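Long-range contacts in Cow rumen GH26 endo-mannanase (Metagenome, PDB 6UEH), which probably hydrolyses internal beta-1,4-mannosidic linkages of mannans such as galactomannan, as a GH26 endo-mannanase that carries an accessory CBM6-type domain: residues Ala65-Leu71 with Tyr122-Asp126; Pro23-Tyr28 with Lys39-Tyr43. All coordinates share one frame; numbering follows the deposited sequence.

Contact 1 of 2, residues Ala65-Leu71 with Tyr122-Asp126. With CA (calcium ion), chain B.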
loop_
_atom_site.group_PDB
_atom_site.type_symbol
_atom_site.label_atom_id
_atom_site.label_comp_id
_atom_site.label_asym_id
_atom_site.label_seq_id
_atom_site.Cartn_x
_atom_site.Cartn_y
_atom_site.Cartn_z
ATOM N N ALA A 65 21.904 -15.336 -2.327
ATOM C CA ALA A 65 22.756 -16.158 -3.172
ATOM C C ALA A 65 23.967 -15.376 -3.658
ATOM O O ALA A 65 23.894 -14.163 -3.867
ATOM C CB ALA A 65 21.965 -16.703 -4.354
ATOM N N LYS A 66 25.083 -16.079 -3.811
ATOM C CA LYS A 66 26.274 -15.507 -4.420
ATOM C C LYS A 66 26.146 -15.670 -5.925
ATOM O O LYS A 66 26.242 -16.785 -6.448
ATOM C CB LYS A 66 27.540 -16.189 -3.904
ATOM C CG LYS A 66 28.824 -15.490 -4.313
ATOM C CD LYS A 66 29.138 -14.338 -3.381
ATOM C CE LYS A 66 29.441 -14.844 -1.979
ATOM N NZ LYS A 66 29.750 -13.729 -1.042
ATOM N N VAL A 67 25.905 -14.567 -6.623
ATOM C CA VAL A 67 25.559 -14.650 -8.034
ATOM C C VAL A 67 26.440 -13.796 -8.931
ATOM O O VAL A 67 27.255 -12.998 -8.465
ATOM C CB VAL A 67 24.095 -14.225 -8.277
ATOM C CG1 VAL A 67 23.152 -15.015 -7.382
ATOM C CG2 VAL A 67 23.935 -12.729 -8.046
ATOM N N ALA A 68 26.270 -13.995 -10.232
ATOM C CA ALA A 68 26.826 -13.118 -11.245
ATOM C C ALA A 68 25.824 -13.046 -12.386
ATOM O O ALA A 68 24.941 -13.895 -12.496
ATOM C CB ALA A 68 28.175 -13.620 -11.731
ATOM N N GLN A 69 25.955 -12.031 -13.230
ATOM C CA GLN A 69 25.030 -11.845 -14.340
ATOM C C GLN A 69 25.697 -10.971 -15.392
ATOM O O GLN A 69 25.829 -9.761 -15.207
ATOM C CB GLN A 69 23.721 -11.220 -13.845
ATOM C CG GLN A 69 22.573 -11.263 -14.843
ATOM C CD GLN A 69 22.678 -10.179 -15.898
ATOM O OE1 GLN A 69 22.807 -10.467 -17.087
ATOM N NE2 GLN A 69 22.624 -8.924 -15.466
ATOM N N ILE A 70 26.127 -11.587 -16.490
ATOM C CA ILE A 70 26.942 -10.878 -17.470
ATOM C C ILE A 70 26.322 -10.810 -18.866
ATOM O O ILE A 70 26.982 -10.394 -19.815
ATOM C CB ILE A 70 28.339 -11.522 -17.600
ATOM C CG1 ILE A 70 28.216 -12.973 -18.074
ATOM C CG2 ILE A 70 29.088 -11.447 -16.279
ATOM C CD1 ILE A 70 29.545 -13.618 -18.415
ATOM N N LEU A 71 25.061 -11.205 -18.999
ATOM C CA LEU A 71 24.409 -11.144 -20.306
ATOM C C LEU A 71 23.887 -9.739 -20.617
ATOM O O LEU A 71 24.023 -9.250 -21.741
ATOM C CB LEU A 71 23.266 -12.158 -20.386
ATOM C CG LEU A 71 22.646 -12.301 -21.776
ATOM C CD1 LEU A 71 23.703 -12.747 -22.778
ATOM C CD2 LEU A 71 21.465 -13.268 -21.758
ATOM N N TYR A 122 19.776 -17.122 -17.523
ATOM C CA TYR A 122 21.099 -16.681 -17.970
ATOM C C TYR A 122 21.779 -15.812 -16.918
ATOM O O TYR A 122 22.147 -14.658 -17.157
ATOM C CB TYR A 122 20.994 -15.981 -19.323
ATOM C CG TYR A 122 20.576 -16.969 -20.388
ATOM C CD1 TYR A 122 21.511 -17.788 -21.005
ATOM C CD2 TYR A 122 19.241 -17.125 -20.731
ATOM C CE1 TYR A 122 21.132 -18.711 -21.963
ATOM C CE2 TYR A 122 18.849 -18.046 -21.685
ATOM C CZ TYR A 122 19.799 -18.837 -22.297
ATOM O OH TYR A 122 19.413 -19.752 -23.247
ATOM N N ALA A 123 21.924 -16.410 -15.739
ATOM C CA ALA A 123 22.662 -15.832 -14.628
ATOM C C ALA A 123 23.425 -16.954 -13.931
ATOM O O ALA A 123 23.104 -18.130 -14.099
ATOM C CB ALA A 123 21.731 -15.125 -13.660
ATOM N N GLU A 124 24.429 -16.589 -13.145
ATOM C CA GLU A 124 25.305 -17.579 -12.531
ATOM C C GLU A 124 25.076 -17.644 -11.029
ATOM O O GLU A 124 24.886 -16.617 -10.378
ATOM C CB GLU A 124 26.772 -17.260 -12.838
ATOM C CG GLU A 124 27.124 -17.279 -14.326
ATOM C CD GLU A 124 26.579 -16.080 -15.084
ATOM O OE1 GLU A 124 26.874 -14.935 -14.683
ATOM O OE2 GLU A 124 25.843 -16.280 -16.077
ATOM N N PHE A 125 25.095 -18.856 -10.483
ATOM C CA PHE A 125 24.866 -19.065 -9.059
ATOM C C PHE A 125 25.986 -19.905 -8.450
ATOM O O PHE A 125 26.180 -21.060 -8.825
ATOM C CB PHE A 125 23.510 -19.739 -8.828
ATOM C CG PHE A 125 22.341 -18.914 -9.278
ATOM C CD1 PHE A 125 21.971 -18.878 -10.613
ATOM C CD2 PHE A 125 21.608 -18.172 -8.366
ATOM C CE1 PHE A 125 20.899 -18.115 -11.028
ATOM C CE2 PHE A 125 20.533 -17.409 -8.778
ATOM C CZ PHE A 125 20.177 -17.382 -10.112
ATOM N N ASP A 126 26.728 -19.311 -7.517
ATOM C CA ASP A 126 27.828 -20.000 -6.850
ATOM C C ASP A 126 27.323 -20.781 -5.642
ATOM O O ASP A 126 27.516 -21.991 -5.548
ATOM C CB ASP A 126 28.903 -18.997 -6.423
ATOM C CG ASP A 126 30.094 -19.661 -5.752
ATOM O OD1 ASP A 126 30.321 -20.867 -5.982
ATOM O OD2 ASP A 126 30.811 -18.970 -4.997
HETATM CA CA CA B . 29.933 -23.139 -5.983
HETATM O O HOH W 1 24.870 -14.288 -17.492
#

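Contact 2 of 2, residues Pro23-Tyr28 with Lys39-Tyr43. With CA (calcium ion), chain B.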
loop_
_atom_site.group_PDB
_atom_site.type_symbol
_atom_site.label_atom_id
_atom_site.label_comp_id
_atom_site.label_asym_id
_atom_site.label_seq_id
_atom_site.Cartn_x
_atom_site.Cartn_y
_atom_site.Cartn_z
ATOM N N PRO A 23 29.313 -28.971 -12.634
ATOM C CA PRO A 23 29.699 -27.598 -12.285
ATOM C C PRO A 23 30.348 -26.852 -13.447
ATOM O O PRO A 23 31.119 -27.441 -14.208
ATOM C CB PRO A 23 30.706 -27.793 -11.142
ATOM C CG PRO A 23 30.401 -29.141 -10.588
ATOM C CD PRO A 23 29.970 -29.963 -11.766
ATOM N N TRP A 24 30.026 -25.569 -13.575
ATOM C CA TRP A 24 30.666 -24.695 -14.551
ATOM C C TRP A 24 31.843 -23.977 -13.904
ATOM O O TRP A 24 31.834 -23.739 -12.698
ATOM C CB TRP A 24 29.673 -23.665 -15.099
ATOM C CG TRP A 24 28.512 -24.251 -15.838
ATOM C CD1 TRP A 24 27.451 -24.923 -15.305
ATOM C CD2 TRP A 24 28.285 -24.195 -17.251
ATOM N NE1 TRP A 24 26.580 -25.300 -16.301
ATOM C CE2 TRP A 24 27.070 -24.864 -17.504
ATOM C CE3 TRP A 24 28.992 -23.650 -18.326
ATOM C CZ2 TRP A 24 26.548 -25.001 -18.790
ATOM C CZ3 TRP A 24 28.471 -23.784 -19.602
ATOM C CH2 TRP A 24 27.263 -24.456 -19.823
ATOM N N THR A 25 32.850 -23.624 -14.697
ATOM C CA THR A 25 33.970 -22.848 -14.176
ATOM C C THR A 25 34.129 -21.527 -14.927
ATOM O O THR A 25 34.914 -20.672 -14.528
ATOM C CB THR A 25 35.282 -23.640 -14.236
ATOM O OG1 THR A 25 35.540 -24.046 -15.586
ATOM C CG2 THR A 25 35.188 -24.873 -13.344
ATOM N N SER A 26 33.381 -21.371 -16.014
ATOM C CA SER A 26 33.272 -20.089 -16.704
ATOM C C SER A 26 32.005 -20.071 -17.552
ATOM O O SER A 26 31.447 -21.125 -17.863
ATOM C CB SER A 26 34.502 -19.820 -17.577
ATOM O OG SER A 26 34.569 -20.719 -18.666
ATOM N N VAL A 27 31.539 -18.877 -17.904
ATOM C CA VAL A 27 30.421 -18.757 -18.829
ATOM C C VAL A 27 30.997 -18.918 -20.226
ATOM O O VAL A 27 31.240 -17.939 -20.938
ATOM C CB VAL A 27 29.676 -17.417 -18.683
ATOM C CG1 VAL A 27 28.397 -17.423 -19.515
ATOM C CG2 VAL A 27 29.350 -17.159 -17.221
ATOM N N TYR A 28 31.226 -20.177 -20.590
ATOM C CA TYR A 28 31.996 -20.548 -21.770
ATOM C C TYR A 28 33.371 -19.877 -21.758
ATOM O O TYR A 28 34.256 -20.307 -21.017
ATOM C CB TYR A 28 31.207 -20.228 -23.040
ATOM C CG TYR A 28 29.975 -21.101 -23.151
ATOM C CD1 TYR A 28 30.062 -22.399 -23.631
ATOM C CD2 TYR A 28 28.731 -20.640 -22.735
ATOM C CE1 TYR A 28 28.944 -23.209 -23.716
ATOM C CE2 TYR A 28 27.608 -21.441 -22.817
ATOM C CZ TYR A 28 27.720 -22.725 -23.308
ATOM O OH TYR A 28 26.604 -23.527 -23.393
ATOM N N LYS A 39 33.531 -26.563 -6.405
ATOM C CA LYS A 39 34.136 -26.967 -7.670
ATOM C C LYS A 39 33.779 -26.032 -8.822
ATOM O O LYS A 39 34.378 -26.102 -9.894
ATOM C CB LYS A 39 33.724 -28.398 -8.018
ATOM C CG LYS A 39 34.239 -29.441 -7.039
ATOM C CD LYS A 39 33.807 -30.841 -7.443
ATOM C CE LYS A 39 34.393 -31.888 -6.508
ATOM N NZ LYS A 39 33.963 -33.266 -6.876
ATOM N N GLY A 40 32.803 -25.160 -8.604
ATOM C CA GLY A 40 32.399 -24.221 -9.634
ATOM C C GLY A 40 31.095 -23.518 -9.325
ATOM O O GLY A 40 30.865 -23.078 -8.201
ATOM N N PHE A 41 30.233 -23.406 -10.330
ATOM C CA PHE A 41 28.940 -22.765 -10.135
ATOM C C PHE A 41 27.878 -23.336 -11.066
ATOM O O PHE A 41 28.183 -24.095 -11.987
ATOM C CB PHE A 41 29.057 -21.250 -10.338
ATOM C CG PHE A 41 29.541 -20.847 -11.709
ATOM C CD1 PHE A 41 28.641 -20.611 -12.738
ATOM C CD2 PHE A 41 30.895 -20.687 -11.960
ATOM C CE1 PHE A 41 29.083 -20.237 -13.992
ATOM C CE2 PHE A 41 31.345 -20.308 -13.214
ATOM C CZ PHE A 41 30.437 -20.082 -14.233
ATOM N N ALA A 42 26.628 -22.969 -10.810
ATOM C CA ALA A 42 25.527 -23.341 -11.682
ATOM C C ALA A 42 25.266 -22.228 -12.688
ATOM O O ALA A 42 25.169 -21.057 -12.319
ATOM C CB ALA A 42 24.270 -23.637 -10.867
ATOM N N TYR A 43 25.174 -22.594 -13.962
ATOM C CA TYR A 43 24.827 -21.643 -15.007
ATOM C C TYR A 43 23.376 -21.876 -15.400
ATOM O O TYR A 43 23.068 -22.775 -16.181
ATOM C CB TYR A 43 25.753 -21.790 -16.218
ATOM C CG TYR A 43 25.540 -20.768 -17.322
ATOM C CD1 TYR A 43 24.953 -19.531 -17.065
ATOM C CD2 TYR A 43 25.927 -21.048 -18.627
ATOM C CE1 TYR A 43 24.763 -18.605 -18.082
ATOM C CE2 TYR A 43 25.744 -20.134 -19.643
ATOM C CZ TYR A 43 25.160 -18.915 -19.370
ATOM O OH TYR A 43 24.982 -18.013 -20.394
HETATM CA CA CA B . 29.933 -23.139 -5.983
#

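Contact 1 of 2, residues Ala65-Leu71 with Tyr122-Asp126
Ala68 and Glu124 form an antiparallel hydrogen-bonded pair. Glu124 N gives a nearly straight bond of 2.8 Å to Ala68 O, and Ala68 N returns one of 3.0 Å to Glu124 O. Further along, Asp126 N reaches Lys66 O at 2.8 Å. The two strands belong to one antiparallel sheet of the CBM6 beta-sandwich, and Tyr122 and Ala123 form a G1 beta bulge opposite Leu44.

Apolar contacts sit on the face with Val67 and Phe125, whose side chains run side by side. Val67 CG1 lies 3.6 Å from Phe125 CD2, and Ala65 CB comes to the edge of the same ring. Phe116 meets this ring as well.

Glu124 carries the polar contact on the other face. Its chain bends at chi2 (73°), which folds OE1 back to 3.5 Å from Ala68 CB. OE2 accepts a 2.6 Å bond from a water, which also donates to Tyr122 O and accepts from Ile70 N. With an alanine in its place, the water bridging Ile70 and Tyr122 would probably be held less firmly.

Asp126 binds the calcium ion through OD1 at 2.3 Å and through its backbone O. The amine of Lys66 turns instead to Asp99 in a salt bridge.

Contact 2 of 2, residues Pro23-Tyr28 with Lys39-Tyr43
Trp24 and Phe41 make a single antiparallel bridge, with Trp24 N bonded to Phe41 O at 2.8 Å and Phe41 N to Trp24 O at 2.9 Å. Gly40 CA approaches Trp24 O at 3.2 Å. A CB on Gly40 would clash with that oxygen.

Aromatic groups carry the rest. Tyr43 CB makes a CH-pi contact over one face of the indole, 3.5 Å from the centroid of the five-membered ring of Trp24. The Tyr43 ring has its CG anti to the backbone N (chi1 -176°), and this carries it to the six-membered ring of Trp24. There its edge points at the indole face in a T-shaped stack, with planes at 85°. Trp24 CB in turn makes a CH-pi contact over one face of the Phe41 ring, 3.9 Å from its centroid. Phe41 CE2 packs 3.5 Å from Thr25 C. Val27, the centre of an inverse gamma turn, sets CG1 3.6 Å from Tyr43 CZ, and Tyr28 CE2 meets the edge of the Tyr43 ring.

Gly40 O binds the calcium ion at 2.4 Å, alongside Glu13, Glu15, Ser37 and Asp126. The arrangement is a loop held by an aromatic cluster beside the calcium site of a CBM6-type beta-sandwich.

Overall arrangement
Contact 1 is mostly buried and joins two regular strands. Contact 2 lies nearer the surface and fixes a loop without regular structure against the start of strand 42-44. Their chemistry differs accordingly. Contact 1 rests on strand pairing, with a carboxylate and a water on one face, whereas contact 2 has one backbone bridge and relies on edge-to-face and CH-pi contacts among aromatic rings. The two adjoin in the same sheet, where strand 42-44 pairs with strand 123-132, and Phe125 O probably accepts a hydrogen bond from Ala42 N. Glu124 packs against Tyr43. Both contacts supply calcium ligands, so the metal ties the loop region to the sheet.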